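Local coordinates for SC_2cx5 (Thermus thermophilus, PDB 3RIJ), which is a designed scaffold meant to present a grafted linear HIV epitope for immunogen design, built on a fold related to aminoacyl-tRNA editing domains, at residues 11-16 and 103-108; 16-21 and 140-145; 46-51 and 61-66; 112-117 and 148-153. The protein carries 4 engineered substitutions. All coordinates share one frame; numbering follows the deposited sequence.

Contact 1. Residues 11-16 and 103-108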
loop_
_atom_site.group_PDB
_atom_site.type_symbol
_atom_site.label_atom_id
_atom_site.label_comp_id
_atom_site.label_asym_id
_atom_site.label_seq_id
_atom_site.Cartn_x
_atom_site.Cartn_y
_atom_site.Cartn_z
ATOM N N GLY A 11 -1.010 -15.679 -1.148
ATOM C CA GLY A 11 -2.080 -16.481 -1.709
ATOM C C GLY A 11 -3.035 -15.626 -2.523
ATOM O O GLY A 11 -3.568 -16.072 -3.538
ATOM N N ALA A 12 -3.250 -14.395 -2.070
ATOM C CA ALA A 12 -4.137 -13.462 -2.751
ATOM C C ALA A 12 -3.606 -13.087 -4.136
ATOM O O ALA A 12 -4.381 -12.942 -5.082
ATOM C CB ALA A 12 -4.306 -12.221 -1.916
ATOM N N LEU A 13 -2.289 -12.914 -4.243
ATOM C CA LEU A 13 -1.659 -12.565 -5.517
ATOM C C LEU A 13 -1.895 -13.692 -6.504
ATOM O O LEU A 13 -2.168 -13.455 -7.679
ATOM C CB LEU A 13 -0.148 -12.400 -5.356
ATOM C CG LEU A 13 0.364 -11.485 -4.253
ATOM C CD1 LEU A 13 1.904 -11.557 -4.226
ATOM C CD2 LEU A 13 -0.116 -10.063 -4.499
ATOM N N GLU A 14 -1.772 -14.922 -6.011
ATOM C CA GLU A 14 -1.953 -16.114 -6.837
ATOM C C GLU A 14 -3.392 -16.308 -7.336
ATOM O O GLU A 14 -3.587 -16.611 -8.512
ATOM C CB GLU A 14 -1.500 -17.342 -6.061
ATOM C CG GLU A 14 -0.103 -17.191 -5.490
ATOM C CD GLU A 14 0.237 -18.269 -4.473
ATOM O OE1 GLU A 14 -0.646 -18.627 -3.658
ATOM O OE2 GLU A 14 1.389 -18.741 -4.483
ATOM N N THR A 15 -4.392 -16.133 -6.471
ATOM C CA THR A 15 -5.779 -16.304 -6.923
ATOM C C THR A 15 -6.259 -15.169 -7.836
ATOM O O THR A 15 -7.147 -15.376 -8.655
ATOM C CB THR A 15 -6.807 -16.471 -5.741
ATOM O OG1 THR A 15 -7.823 -15.453 -5.817
ATOM C CG2 THR A 15 -6.117 -16.415 -4.392
ATOM N N ARG A 16 -5.680 -13.980 -7.709
ATOM C CA ARG A 16 -6.074 -12.870 -8.566
ATOM C C ARG A 16 -5.377 -12.928 -9.924
ATOM O O ARG A 16 -5.783 -12.239 -10.853
ATOM C CB ARG A 16 -5.777 -11.519 -7.891
ATOM C CG ARG A 16 -6.727 -11.167 -6.752
ATOM C CD ARG A 16 -6.530 -9.738 -6.234
ATOM N NE ARG A 16 -7.502 -9.419 -5.184
ATOM C CZ ARG A 16 -7.540 -10.016 -3.995
ATOM N NH1 ARG A 16 -6.658 -10.958 -3.691
ATOM N NH2 ARG A 16 -8.470 -9.686 -3.113
ATOM N N PRO A 103 -1.198 -4.266 3.228
ATOM C CA PRO A 103 -1.078 -4.723 1.840
ATOM C C PRO A 103 -2.130 -4.118 0.913
ATOM O O PRO A 103 -3.279 -3.910 1.307
ATOM C CB PRO A 103 -1.250 -6.221 1.964
ATOM C CG PRO A 103 -2.262 -6.331 3.017
ATOM C CD PRO A 103 -1.737 -5.354 4.063
ATOM N N PRO A 104 -1.757 -3.849 -0.344
ATOM C CA PRO A 104 -2.715 -3.262 -1.291
ATOM C C PRO A 104 -3.772 -4.236 -1.845
ATOM O O PRO A 104 -4.605 -3.859 -2.666
ATOM C CB PRO A 104 -1.812 -2.681 -2.370
ATOM C CG PRO A 104 -0.652 -3.649 -2.379
ATOM C CD PRO A 104 -0.402 -3.920 -0.917
ATOM N N VAL A 105 -3.720 -5.487 -1.393
ATOM C CA VAL A 105 -4.674 -6.522 -1.799
ATOM C C VAL A 105 -4.703 -7.617 -0.735
ATOM O O VAL A 105 -3.988 -7.533 0.271
ATOM C CB VAL A 105 -4.312 -7.176 -3.165
ATOM C CG1 VAL A 105 -4.599 -6.212 -4.318
ATOM C CG2 VAL A 105 -2.857 -7.586 -3.173
ATOM N N GLY A 106 -5.529 -8.637 -0.949
ATOM C CA GLY A 106 -5.629 -9.719 0.013
ATOM C C GLY A 106 -6.522 -9.296 1.154
ATOM O O GLY A 106 -6.504 -9.871 2.247
ATOM N N HIS A 107 -7.315 -8.269 0.880
ATOM C CA HIS A 107 -8.235 -7.710 1.858
ATOM C C HIS A 107 -9.509 -8.512 2.065
ATOM O O HIS A 107 -9.889 -9.341 1.247
ATOM C CB HIS A 107 -8.589 -6.274 1.464
ATOM C CG HIS A 107 -7.651 -5.254 2.023
ATOM N ND1 HIS A 107 -7.821 -4.697 3.272
ATOM C CD2 HIS A 107 -6.496 -4.743 1.537
ATOM C CE1 HIS A 107 -6.809 -3.889 3.532
ATOM N NE2 HIS A 107 -5.990 -3.899 2.497
ATOM N N ASN A 108 -10.158 -8.237 3.185
ATOM C CA ASN A 108 -11.393 -8.895 3.572
ATOM C C ASN A 108 -12.566 -7.962 3.289
ATOM O O ASN A 108 -13.711 -8.393 3.147
ATOM C CB ASN A 108 -11.304 -9.216 5.054
ATOM C CG ASN A 108 -10.259 -8.376 5.745
ATOM O OD1 ASN A 108 -10.509 -7.230 6.122
ATOM N ND2 ASN A 108 -9.062 -8.931 5.884
#

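Contact 2. Residues 16-21 and 140-145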
loop_
_atom_site.group_PDB
_atom_site.type_symbol
_atom_site.label_atom_id
_atom_site.label_comp_id
_atom_site.label_asym_id
_atom_site.label_seq_id
_atom_site.Cartn_x
_atom_site.Cartn_y
_atom_site.Cartn_z
ATOM N N ARG A 16 -5.680 -13.980 -7.709
ATOM C CA ARG A 16 -6.074 -12.870 -8.566
ATOM C C ARG A 16 -5.377 -12.928 -9.924
ATOM O O ARG A 16 -5.783 -12.239 -10.853
ATOM C CB ARG A 16 -5.777 -11.519 -7.891
ATOM C CG ARG A 16 -6.727 -11.167 -6.752
ATOM C CD ARG A 16 -6.530 -9.738 -6.234
ATOM N NE ARG A 16 -7.502 -9.419 -5.184
ATOM C CZ ARG A 16 -7.540 -10.016 -3.995
ATOM N NH1 ARG A 16 -6.658 -10.958 -3.691
ATOM N NH2 ARG A 16 -8.470 -9.686 -3.113
ATOM N N GLY A 17 -4.317 -13.728 -10.035
ATOM C CA GLY A 17 -3.608 -13.852 -11.298
ATOM C C GLY A 17 -2.221 -13.218 -11.373
ATOM O O GLY A 17 -1.739 -12.884 -12.465
ATOM N N PHE A 18 -1.572 -13.049 -10.227
ATOM C CA PHE A 18 -0.242 -12.456 -10.197
ATOM C C PHE A 18 0.762 -13.320 -9.438
ATOM O O PHE A 18 1.660 -12.801 -8.756
ATOM C CB PHE A 18 -0.316 -11.066 -9.559
ATOM C CG PHE A 18 -1.008 -10.054 -10.414
ATOM C CD1 PHE A 18 -2.382 -10.111 -10.612
ATOM C CD2 PHE A 18 -0.278 -9.070 -11.069
ATOM C CE1 PHE A 18 -3.016 -9.205 -11.453
ATOM C CE2 PHE A 18 -0.902 -8.160 -11.913
ATOM C CZ PHE A 18 -2.276 -8.233 -12.104
ATOM N N GLY A 19 0.607 -14.632 -9.571
ATOM C CA GLY A 19 1.471 -15.562 -8.879
ATOM C C GLY A 19 2.958 -15.457 -9.151
ATOM O O GLY A 19 3.748 -16.069 -8.428
ATOM N N HIS A 20 3.366 -14.709 -10.171
ATOM C CA HIS A 20 4.797 -14.603 -10.420
ATOM C C HIS A 20 5.428 -13.606 -9.436
ATOM O O HIS A 20 6.618 -13.693 -9.129
ATOM C CB HIS A 20 5.088 -14.237 -11.896
ATOM C CG HIS A 20 4.885 -12.794 -12.242
ATOM N ND1 HIS A 20 3.662 -12.169 -12.153
ATOM C CD2 HIS A 20 5.751 -11.861 -12.705
ATOM C CE1 HIS A 20 3.783 -10.912 -12.542
ATOM N NE2 HIS A 20 5.042 -10.701 -12.882
ATOM N N LEU A 21 4.616 -12.687 -8.916
ATOM C CA LEU A 21 5.084 -11.710 -7.937
ATOM C C LEU A 21 5.281 -12.468 -6.614
ATOM O O LEU A 21 4.558 -13.428 -6.347
ATOM C CB LEU A 21 4.048 -10.592 -7.751
ATOM C CG LEU A 21 3.605 -9.795 -8.987
ATOM C CD1 LEU A 21 2.794 -8.593 -8.538
ATOM C CD2 LEU A 21 4.807 -9.326 -9.806
ATOM N N PRO A 140 4.846 -0.620 -11.797
ATOM C CA PRO A 140 3.743 0.297 -11.525
ATOM C C PRO A 140 2.442 -0.222 -12.136
ATOM O O PRO A 140 1.407 -0.239 -11.478
ATOM C CB PRO A 140 4.220 1.582 -12.179
ATOM C CG PRO A 140 5.690 1.546 -11.883
ATOM C CD PRO A 140 6.054 0.111 -12.214
ATOM N N LYS A 141 2.525 -0.654 -13.394
ATOM C CA LYS A 141 1.393 -1.190 -14.146
ATOM C C LYS A 141 0.706 -2.354 -13.430
ATOM O O LYS A 141 -0.492 -2.314 -13.188
ATOM C CB LYS A 141 1.872 -1.657 -15.527
ATOM C CG LYS A 141 0.776 -2.158 -16.484
ATOM C CD LYS A 141 0.122 -3.457 -15.997
ATOM C CE LYS A 141 -0.889 -4.002 -16.998
ATOM N NZ LYS A 141 -1.560 -5.221 -16.468
ATOM N N GLU A 142 1.459 -3.400 -13.111
ATOM C CA GLU A 142 0.893 -4.566 -12.429
ATOM C C GLU A 142 0.184 -4.202 -11.127
ATOM O O GLU A 142 -0.878 -4.733 -10.836
ATOM C CB GLU A 142 1.987 -5.595 -12.155
ATOM C CG GLU A 142 2.708 -6.088 -13.400
ATOM C CD GLU A 142 3.991 -6.803 -13.057
ATOM O OE1 GLU A 142 4.653 -6.369 -12.089
ATOM O OE2 GLU A 142 4.349 -7.781 -13.746
ATOM N N LEU A 143 0.766 -3.311 -10.337
ATOM C CA LEU A 143 0.111 -2.897 -9.100
ATOM C C LEU A 143 -1.222 -2.209 -9.450
ATOM O O LEU A 143 -2.217 -2.360 -8.741
ATOM C CB LEU A 143 1.010 -1.937 -8.307
ATOM C CG LEU A 143 0.634 -1.586 -6.854
ATOM C CD1 LEU A 143 1.797 -0.842 -6.220
ATOM C CD2 LEU A 143 -0.629 -0.718 -6.782
ATOM N N LEU A 144 -1.239 -1.451 -10.547
ATOM C CA LEU A 144 -2.453 -0.769 -10.986
ATOM C C LEU A 144 -3.524 -1.793 -11.354
ATOM O O LEU A 144 -4.683 -1.628 -11.004
ATOM C CB LEU A 144 -2.172 0.092 -12.218
ATOM C CG LEU A 144 -2.348 1.617 -12.188
ATOM C CD1 LEU A 144 -2.310 2.105 -13.632
ATOM C CD2 LEU A 144 -3.667 2.039 -11.534
ATOM N N ALA A 145 -3.123 -2.853 -12.059
ATOM C CA ALA A 145 -4.057 -3.896 -12.492
ATOM C C ALA A 145 -4.496 -4.790 -11.345
ATOM O O ALA A 145 -5.611 -5.315 -11.336
ATOM C CB ALA A 145 -3.421 -4.747 -13.602
#

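Contact 3. Residues 46-51 and 61-66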
loop_
_atom_site.group_PDB
_atom_site.type_symbol
_atom_site.label_atom_id
_atom_site.label_comp_id
_atom_site.label_asym_id
_atom_site.label_seq_id
_atom_site.Cartn_x
_atom_site.Cartn_y
_atom_site.Cartn_z
ATOM N N GLN A 46 10.299 4.468 -4.155
ATOM C CA GLN A 46 9.698 3.284 -4.762
ATOM C C GLN A 46 8.850 2.454 -3.815
ATOM O O GLN A 46 8.128 1.547 -4.240
ATOM C CB GLN A 46 10.795 2.424 -5.385
ATOM C CG GLN A 46 11.395 3.085 -6.605
ATOM C CD GLN A 46 12.500 2.267 -7.236
ATOM O OE1 GLN A 46 13.676 2.595 -7.109
ATOM N NE2 GLN A 46 12.124 1.190 -7.914
ATOM N N ILE A 47 8.940 2.770 -2.530
ATOM C CA ILE A 47 8.177 2.071 -1.514
ATOM C C ILE A 47 6.742 2.612 -1.562
ATOM O O ILE A 47 6.526 3.810 -1.784
ATOM C CB ILE A 47 8.772 2.321 -0.112
ATOM C CG1 ILE A 47 10.236 1.870 -0.076
ATOM C CG2 ILE A 47 7.936 1.596 0.952
ATOM C CD1 ILE A 47 10.440 0.387 -0.228
ATOM N N VAL A 48 5.770 1.732 -1.361
ATOM C CA VAL A 48 4.371 2.131 -1.399
ATOM C C VAL A 48 3.691 2.044 -0.045
ATOM O O VAL A 48 3.616 0.979 0.523
ATOM C CB VAL A 48 3.582 1.253 -2.373
ATOM C CG1 VAL A 48 2.131 1.671 -2.403
ATOM C CG2 VAL A 48 4.180 1.358 -3.736
ATOM N N LYS A 49 3.196 3.176 0.457
ATOM C CA LYS A 49 2.471 3.237 1.734
ATOM C C LYS A 49 0.971 3.146 1.481
ATOM O O LYS A 49 0.423 3.906 0.688
ATOM C CB LYS A 49 2.758 4.548 2.456
ATOM C CG LYS A 49 4.194 4.682 2.960
ATOM C CD LYS A 49 4.447 6.076 3.480
ATOM C CE LYS A 49 4.203 7.119 2.383
ATOM N NZ LYS A 49 4.278 8.520 2.903
ATOM N N SER A 50 0.325 2.194 2.146
ATOM C CA SER A 50 -1.117 1.980 2.025
ATOM C C SER A 50 -1.812 2.704 3.166
ATOM O O SER A 50 -1.932 2.164 4.263
ATOM C CB SER A 50 -1.442 0.489 2.107
ATOM O OG SER A 50 -0.853 -0.207 1.031
ATOM N N LEU A 51 -2.266 3.924 2.898
ATOM C CA LEU A 51 -2.936 4.755 3.894
ATOM C C LEU A 51 -4.465 4.666 3.841
ATOM O O LEU A 51 -5.083 4.865 2.777
ATOM C CB LEU A 51 -2.490 6.207 3.709
ATOM C CG LEU A 51 -1.068 6.598 4.154
ATOM C CD1 LEU A 51 -0.180 5.372 4.342
ATOM C CD2 LEU A 51 -0.470 7.544 3.110
ATOM N N LEU A 61 -8.592 3.611 0.358
ATOM C CA LEU A 61 -7.179 3.271 0.439
ATOM C C LEU A 61 -6.367 4.219 -0.422
ATOM O O LEU A 61 -6.699 4.447 -1.590
ATOM C CB LEU A 61 -6.927 1.854 -0.075
ATOM C CG LEU A 61 -6.005 0.935 0.745
ATOM C CD1 LEU A 61 -5.536 -0.224 -0.148
ATOM C CD2 LEU A 61 -4.803 1.708 1.280
ATOM N N PHE A 62 -5.305 4.766 0.161
ATOM C CA PHE A 62 -4.401 5.653 -0.558
ATOM C C PHE A 62 -2.986 5.043 -0.608
ATOM O O PHE A 62 -2.347 4.856 0.423
ATOM C CB PHE A 62 -4.363 7.034 0.098
ATOM C CG PHE A 62 -5.600 7.847 -0.145
ATOM C CD1 PHE A 62 -6.614 7.914 0.810
ATOM C CD2 PHE A 62 -5.782 8.498 -1.361
ATOM C CE1 PHE A 62 -7.781 8.609 0.548
ATOM C CE2 PHE A 62 -6.954 9.197 -1.630
ATOM C CZ PHE A 62 -7.955 9.252 -0.678
ATOM N N LEU A 63 -2.530 4.721 -1.815
ATOM C CA LEU A 63 -1.211 4.134 -2.060
ATOM C C LEU A 63 -0.322 5.322 -2.433
ATOM O O LEU A 63 -0.426 5.866 -3.530
ATOM C CB LEU A 63 -1.301 3.127 -3.220
ATOM C CG LEU A 63 -2.419 2.095 -3.074
ATOM C CD1 LEU A 63 -2.633 1.368 -4.366
ATOM C CD2 LEU A 63 -2.065 1.119 -1.970
ATOM N N VAL A 64 0.552 5.713 -1.509
ATOM C CA VAL A 64 1.407 6.890 -1.678
ATOM C C VAL A 64 2.897 6.611 -1.760
ATOM O O VAL A 64 3.412 5.673 -1.142
ATOM C CB VAL A 64 1.179 7.899 -0.512
ATOM C CG1 VAL A 64 1.996 9.184 -0.747
ATOM C CG2 VAL A 64 -0.318 8.210 -0.365
ATOM N N SER A 65 3.588 7.451 -2.527
ATOM C CA SER A 65 5.028 7.327 -2.714
ATOM C C SER A 65 5.755 7.535 -1.395
ATOM O O SER A 65 5.467 8.482 -0.657
ATOM C CB SER A 65 5.527 8.351 -3.744
ATOM O OG SER A 65 6.933 8.285 -3.898
ATOM N N GLY A 66 6.704 6.642 -1.109
ATOM C CA GLY A 66 7.478 6.728 0.119
ATOM C C GLY A 66 8.162 8.064 0.363
ATOM O O GLY A 66 8.409 8.442 1.512
#

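Contact 4. Residues 112-117 and 148-153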
loop_
_atom_site.group_PDB
_atom_site.type_symbol
_atom_site.label_atom_id
_atom_site.label_comp_id
_atom_site.label_asym_id
_atom_site.label_seq_id
_atom_site.Cartn_x
_atom_site.Cartn_y
_atom_site.Cartn_z
ATOM N N PRO A 112 -12.284 1.408 -2.326
ATOM C CA PRO A 112 -11.923 2.105 -3.568
ATOM C C PRO A 112 -10.495 2.604 -3.350
ATOM O O PRO A 112 -10.083 2.822 -2.203
ATOM C CB PRO A 112 -12.917 3.263 -3.635
ATOM C CG PRO A 112 -14.034 2.859 -2.695
ATOM C CD PRO A 112 -13.310 2.156 -1.582
ATOM N N ALA A 113 -9.734 2.803 -4.422
ATOM C CA ALA A 113 -8.367 3.246 -4.225
ATOM C C ALA A 113 -7.818 4.254 -5.214
ATOM O O ALA A 113 -8.228 4.333 -6.380
ATOM C CB ALA A 113 -7.437 2.019 -4.158
ATOM N N TYR A 114 -6.872 5.036 -4.713
ATOM C CA TYR A 114 -6.189 6.035 -5.511
ATOM C C TYR A 114 -4.695 5.727 -5.414
ATOM O O TYR A 114 -4.211 5.304 -4.365
ATOM C CB TYR A 114 -6.494 7.423 -4.965
ATOM C CG TYR A 114 -7.976 7.739 -4.991
ATOM C CD1 TYR A 114 -8.823 7.310 -3.965
ATOM C CD2 TYR A 114 -8.536 8.425 -6.070
ATOM C CE1 TYR A 114 -10.184 7.557 -4.012
ATOM C CE2 TYR A 114 -9.899 8.673 -6.132
ATOM C CZ TYR A 114 -10.720 8.240 -5.103
ATOM O OH TYR A 114 -12.074 8.495 -5.175
ATOM N N LEU A 115 -3.970 5.933 -6.505
ATOM C CA LEU A 115 -2.546 5.664 -6.515
ATOM C C LEU A 115 -1.708 6.861 -6.988
ATOM O O LEU A 115 -1.903 7.407 -8.079
ATOM C CB LEU A 115 -2.252 4.414 -7.366
ATOM C CG LEU A 115 -0.781 4.124 -7.679
ATOM C CD1 LEU A 115 -0.449 2.690 -7.381
ATOM C CD2 LEU A 115 -0.513 4.444 -9.140
ATOM N N ASP A 116 -0.771 7.249 -6.128
ATOM C CA ASP A 116 0.142 8.361 -6.345
ATOM C C ASP A 116 0.743 8.270 -7.757
ATOM O O ASP A 116 1.507 7.334 -8.050
ATOM C CB ASP A 116 1.239 8.274 -5.274
ATOM C CG ASP A 116 2.143 9.497 -5.230
ATOM O OD1 ASP A 116 2.225 10.247 -6.228
ATOM O OD2 ASP A 116 2.802 9.689 -4.184
ATOM N N GLU A 117 0.403 9.215 -8.637
ATOM C CA GLU A 117 0.973 9.179 -9.986
ATOM C C GLU A 117 2.508 9.218 -10.026
ATOM O O GLU A 117 3.104 8.858 -11.028
ATOM C CB GLU A 117 0.412 10.300 -10.860
ATOM C CG GLU A 117 0.404 11.645 -10.204
ATOM C CD GLU A 117 -0.188 12.718 -11.100
ATOM O OE1 GLU A 117 -0.879 12.367 -12.081
ATOM O OE2 GLU A 117 0.044 13.906 -10.807
ATOM N N GLY A 148 -6.679 -2.029 -9.098
ATOM C CA GLY A 148 -7.786 -1.371 -9.780
ATOM C C GLY A 148 -7.996 0.025 -9.206
ATOM O O GLY A 148 -9.120 0.485 -9.038
ATOM N N ALA A 149 -6.909 0.713 -8.896
ATOM C CA ALA A 149 -7.009 2.064 -8.351
ATOM C C ALA A 149 -7.011 3.068 -9.496
ATOM O O ALA A 149 -6.666 2.734 -10.637
ATOM C CB ALA A 149 -5.821 2.349 -7.422
ATOM N N GLN A 150 -7.402 4.301 -9.174
ATOM C CA GLN A 150 -7.439 5.396 -10.138
ATOM C C GLN A 150 -6.128 6.143 -9.928
ATOM O O GLN A 150 -5.915 6.673 -8.840
ATOM C CB GLN A 150 -8.574 6.384 -9.816
ATOM C CG GLN A 150 -10.006 5.902 -9.897
ATOM C CD GLN A 150 -10.997 7.061 -9.692
ATOM O OE1 GLN A 150 -11.633 7.177 -8.644
ATOM N NE2 GLN A 150 -11.119 7.919 -10.694
ATOM N N VAL A 151 -5.253 6.193 -10.934
ATOM C CA VAL A 151 -4.002 6.929 -10.785
ATOM C C VAL A 151 -4.431 8.365 -10.529
ATOM O O VAL A 151 -5.376 8.843 -11.149
ATOM C CB VAL A 151 -3.107 6.800 -12.058
ATOM C CG1 VAL A 151 -3.949 6.567 -13.265
ATOM C CG2 VAL A 151 -2.254 8.049 -12.247
ATOM N N ALA A 152 -3.766 9.047 -9.602
ATOM C CA ALA A 152 -4.161 10.412 -9.260
ATOM C C ALA A 152 -3.087 11.299 -8.641
ATOM O O ALA A 152 -2.077 10.815 -8.109
ATOM C CB ALA A 152 -5.366 10.380 -8.310
ATOM N N ASP A 153 -3.336 12.609 -8.704
ATOM C CA ASP A 153 -2.441 13.604 -8.124
ATOM C C ASP A 153 -2.808 13.706 -6.640
ATOM O O ASP A 153 -3.902 14.149 -6.309
ATOM C CB ASP A 153 -2.647 14.944 -8.814
ATOM C CG ASP A 153 -1.819 16.053 -8.194
ATOM O OD1 ASP A 153 -0.783 15.747 -7.559
ATOM O OD2 ASP A 153 -2.202 17.233 -8.354
HETATM O O HOH W 1 -9.980 0.907 -6.182
HETATM O O HOH W 2 -13.427 8.788 -7.523
HETATM O O HOH W 3 1.270 14.596 -8.650
#

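Contact 1. Residues 11-16 and 103-108
Helix 4-16 packs against the loop before strand 113-116, with Ala12, Leu13 and Arg16 set on Val105 and Gly106. It is a helix-on-loop contact in a fold related to aminoacyl-tRNA editing domains. Ala12 points its methyl toward the loop, and its CB lies 3.4 Å from Gly106 CA, closer than carbons usually come. With CA of Ala12 only 4.9 Å from CA of Gly106, little more than that methyl separates the two backbones. Gly106 has positive phi (80°), which suits glycine, and the lack of a side chain is what lets the helix come so near.

Arg16 reaches over the same place. Its chain runs extended from CG to NE, and a turn at the end (chi4 65°) swings the guanidinium back beside its own helix. There NH1 makes a weak hydrogen bond of 3.3 Å to Ala12 O, an oxygen that also accepts the backbone N of Arg16. One face of the guanidinium lies over Val105 CB and Gly106 N, with NH1 3.8 Å from Gly106 N. Deeper in, Leu13 and Val105 meet almost perpendicularly, the CD2 branch of Leu13 touching CG2 of Val105 at 3.9 Å. Within the loop, His107 NE2 gives a weak hydrogen bond to Pro103 O, 3.0 Å long, linking the two ends of the bend.

Leu146 of helix 140-147 touches Leu13, Val105 and Arg16 together, while Phe136 of strand 134-138 packs on Leu13 and Pro104. Helix 4-16 and the loop thus share one apolar seam against that helix and the sheet.

Contact 2. Residues 16-21 and 140-145
Phe18 sets its CG anti to the carbonyl carbon (chi1 -70°), which sends the ring out to Glu142 and Ala145 on helix 140-147. His20 does otherwise: its CG stands between the backbone N and the carbonyl carbon (chi1 78°), and the imidazole swings across to the carboxylate of Glu142, which comes to meet it on a chain extended beyond CG.

The Phe18 ring touches by its outer atoms. CE2 is 3.9 Å from Glu142 CB, and CZ is 4.0 Å from Ala145 CB, the methyl lying at the ring edge near its plane. The Glu142 carboxylate stands nearly perpendicular to this ring. Further along the turn, NE2 of His20 gives a weak hydrogen bond of 3.1 Å to Glu142 OE2, bent to 131° at the hydrogen although the oxygen sits in the plane of the ring. CD2 of Leu21 lies over one face of that imidazole and also reaches Glu142 OE1 at 3.7 Å.

The segment 16-21 owes its path to Gly17, the C' residue of a Schellman motif that closes helix 4-16 with Phe18 N on Leu13 O and Gly17 N on Glu14 O. A type I turn from Phe18 to Leu21 follows, tied by Leu21 N to Phe18 O at 3.0 Å.

Glu142 OE1 is hydrogen-bonded to Thr139 N just before its helix, the half of a capping box that the third helical residue makes. One carboxylate oxygen therefore serves the helix start and the other the turn, and the negative charge near His20 would probably favour the protonated imidazole.

Contact 3. Residues 46-51 and 61-66
Lys49 and Val64 form a hydrogen-bonded pair near the open end of the antiparallel hairpin of strands 47-55 and 58-65. Lys49 N gives to Val64 O at 3.0 Å, nearly straight at 175°, and Val64 N returns the bond to Lys49 O at 2.8 Å; both donors lie in the carbonyl planes. Leu51 and Phe62 exchange a second pair of backbone bonds. At the open end itself Gly66 N reaches Ile47 O at 2.9 Å, more bent at 135°. Lys49 O also receives a CA-H contact from Leu63 CA at 3.2 Å.

Side chains alternate. Leu51 and Val64 share a face with Lys49 and Phe62, and their branches CD2 and CG2 come within 3.5 Å, the two side chains roughly perpendicular. On the face of Val48, Ser50, Leu63 and Ser65, CG1 of Val48, anti to the backbone N (chi1 180°), rests on Leu63 CB at 3.8 Å, and Leu63 CD2 comes 3.5 Å from Ser50 OG.

The polar ends find partners beyond the hairpin: Ser50 OG on Val102 O, Lys49 NZ on Asn68 O, Ser65 OG on Gly45 O. The backbone N of Ser65 takes Asp116 OD2, while Leu61 and Leu63 pair with strand 113-116 and Val48 with Trp126 of strand 125-128. Each strand thus bonds on both edges, inside a sheet, so that in this buried place backbone polarity is met mostly by backbone and the serine hydroxyls by carbonyl oxygens.

Contact 4. Residues 112-117 and 148-153
Asp153 OD1 is gripped by a water and by Lys74, and the water ties it across the contact to Glu117. This water donates to Asp153 OD1 and to Glu117 OE2, each at 2.6 Å. The two carboxylate oxygens, Glu117 OE2 and Asp153 OD1, are only 3.8 Å apart, a like-charge approach that the shared water and the Lys74 salt bridge probably ease. Glu117 gets there with CG between its backbone N and carbonyl carbon (chi1 47°), its chain then running extended past Ala152 O.

The strands that lead to these acids, 113-116 and 150-152, run parallel, though splayed by 41°. Bonds alternate between the strands: Gln150 N to Ala113 O, Leu115 N to Gln150 O, Ala152 N to Leu115 O at 2.9 Å, and Glu117 N to Ala152 O at 3.0 Å. Leu115 N approaches Gln150 O from well above the carbonyl plane, 45° out of it. Strand 150-152 follows helix 140-147 and pairs with one side of strand 113-116, whose other side pairs with strand 58-65.

Tyr114 and Gln150 run alongside each other in the same direction, with CE2 of Tyr114 3.4 Å from OE1 of Gln150. A second water joins their ends, donating to Gln150 OE1 and bonded to Tyr114 OH. Ala149 CB sits 3.7 Å from Ala113 CB and also touches Leu115 CB, while the Tyr114 ring meets Phe62 on its strand 58-65 side.

How the contacts relate
Contacts 3 and 4 belong to one sheet, their centres about 10 Å apart: strands 58-65 and 113-116 are neighbours in it, joined by Asp116 N to Leu63 O at 3.0 Å. Contacts 1 and 2, also about 10 Å between centres, share Arg16 and follow each other round the end of helix 4-16. Helix 140-147 links the two groups. Besides carrying one side of contact 2, it sends Leu143 CD2 to within 3.5 Å of Leu115 CD1 in contact 4, and Leu143 CD1 packs on Val48 of contact 3. From contact 1, Pro104 CB reaches Leu63 CD2 at 3.8 Å. Contact 3 is nested inside the chain loops closed by contacts 1 and 2.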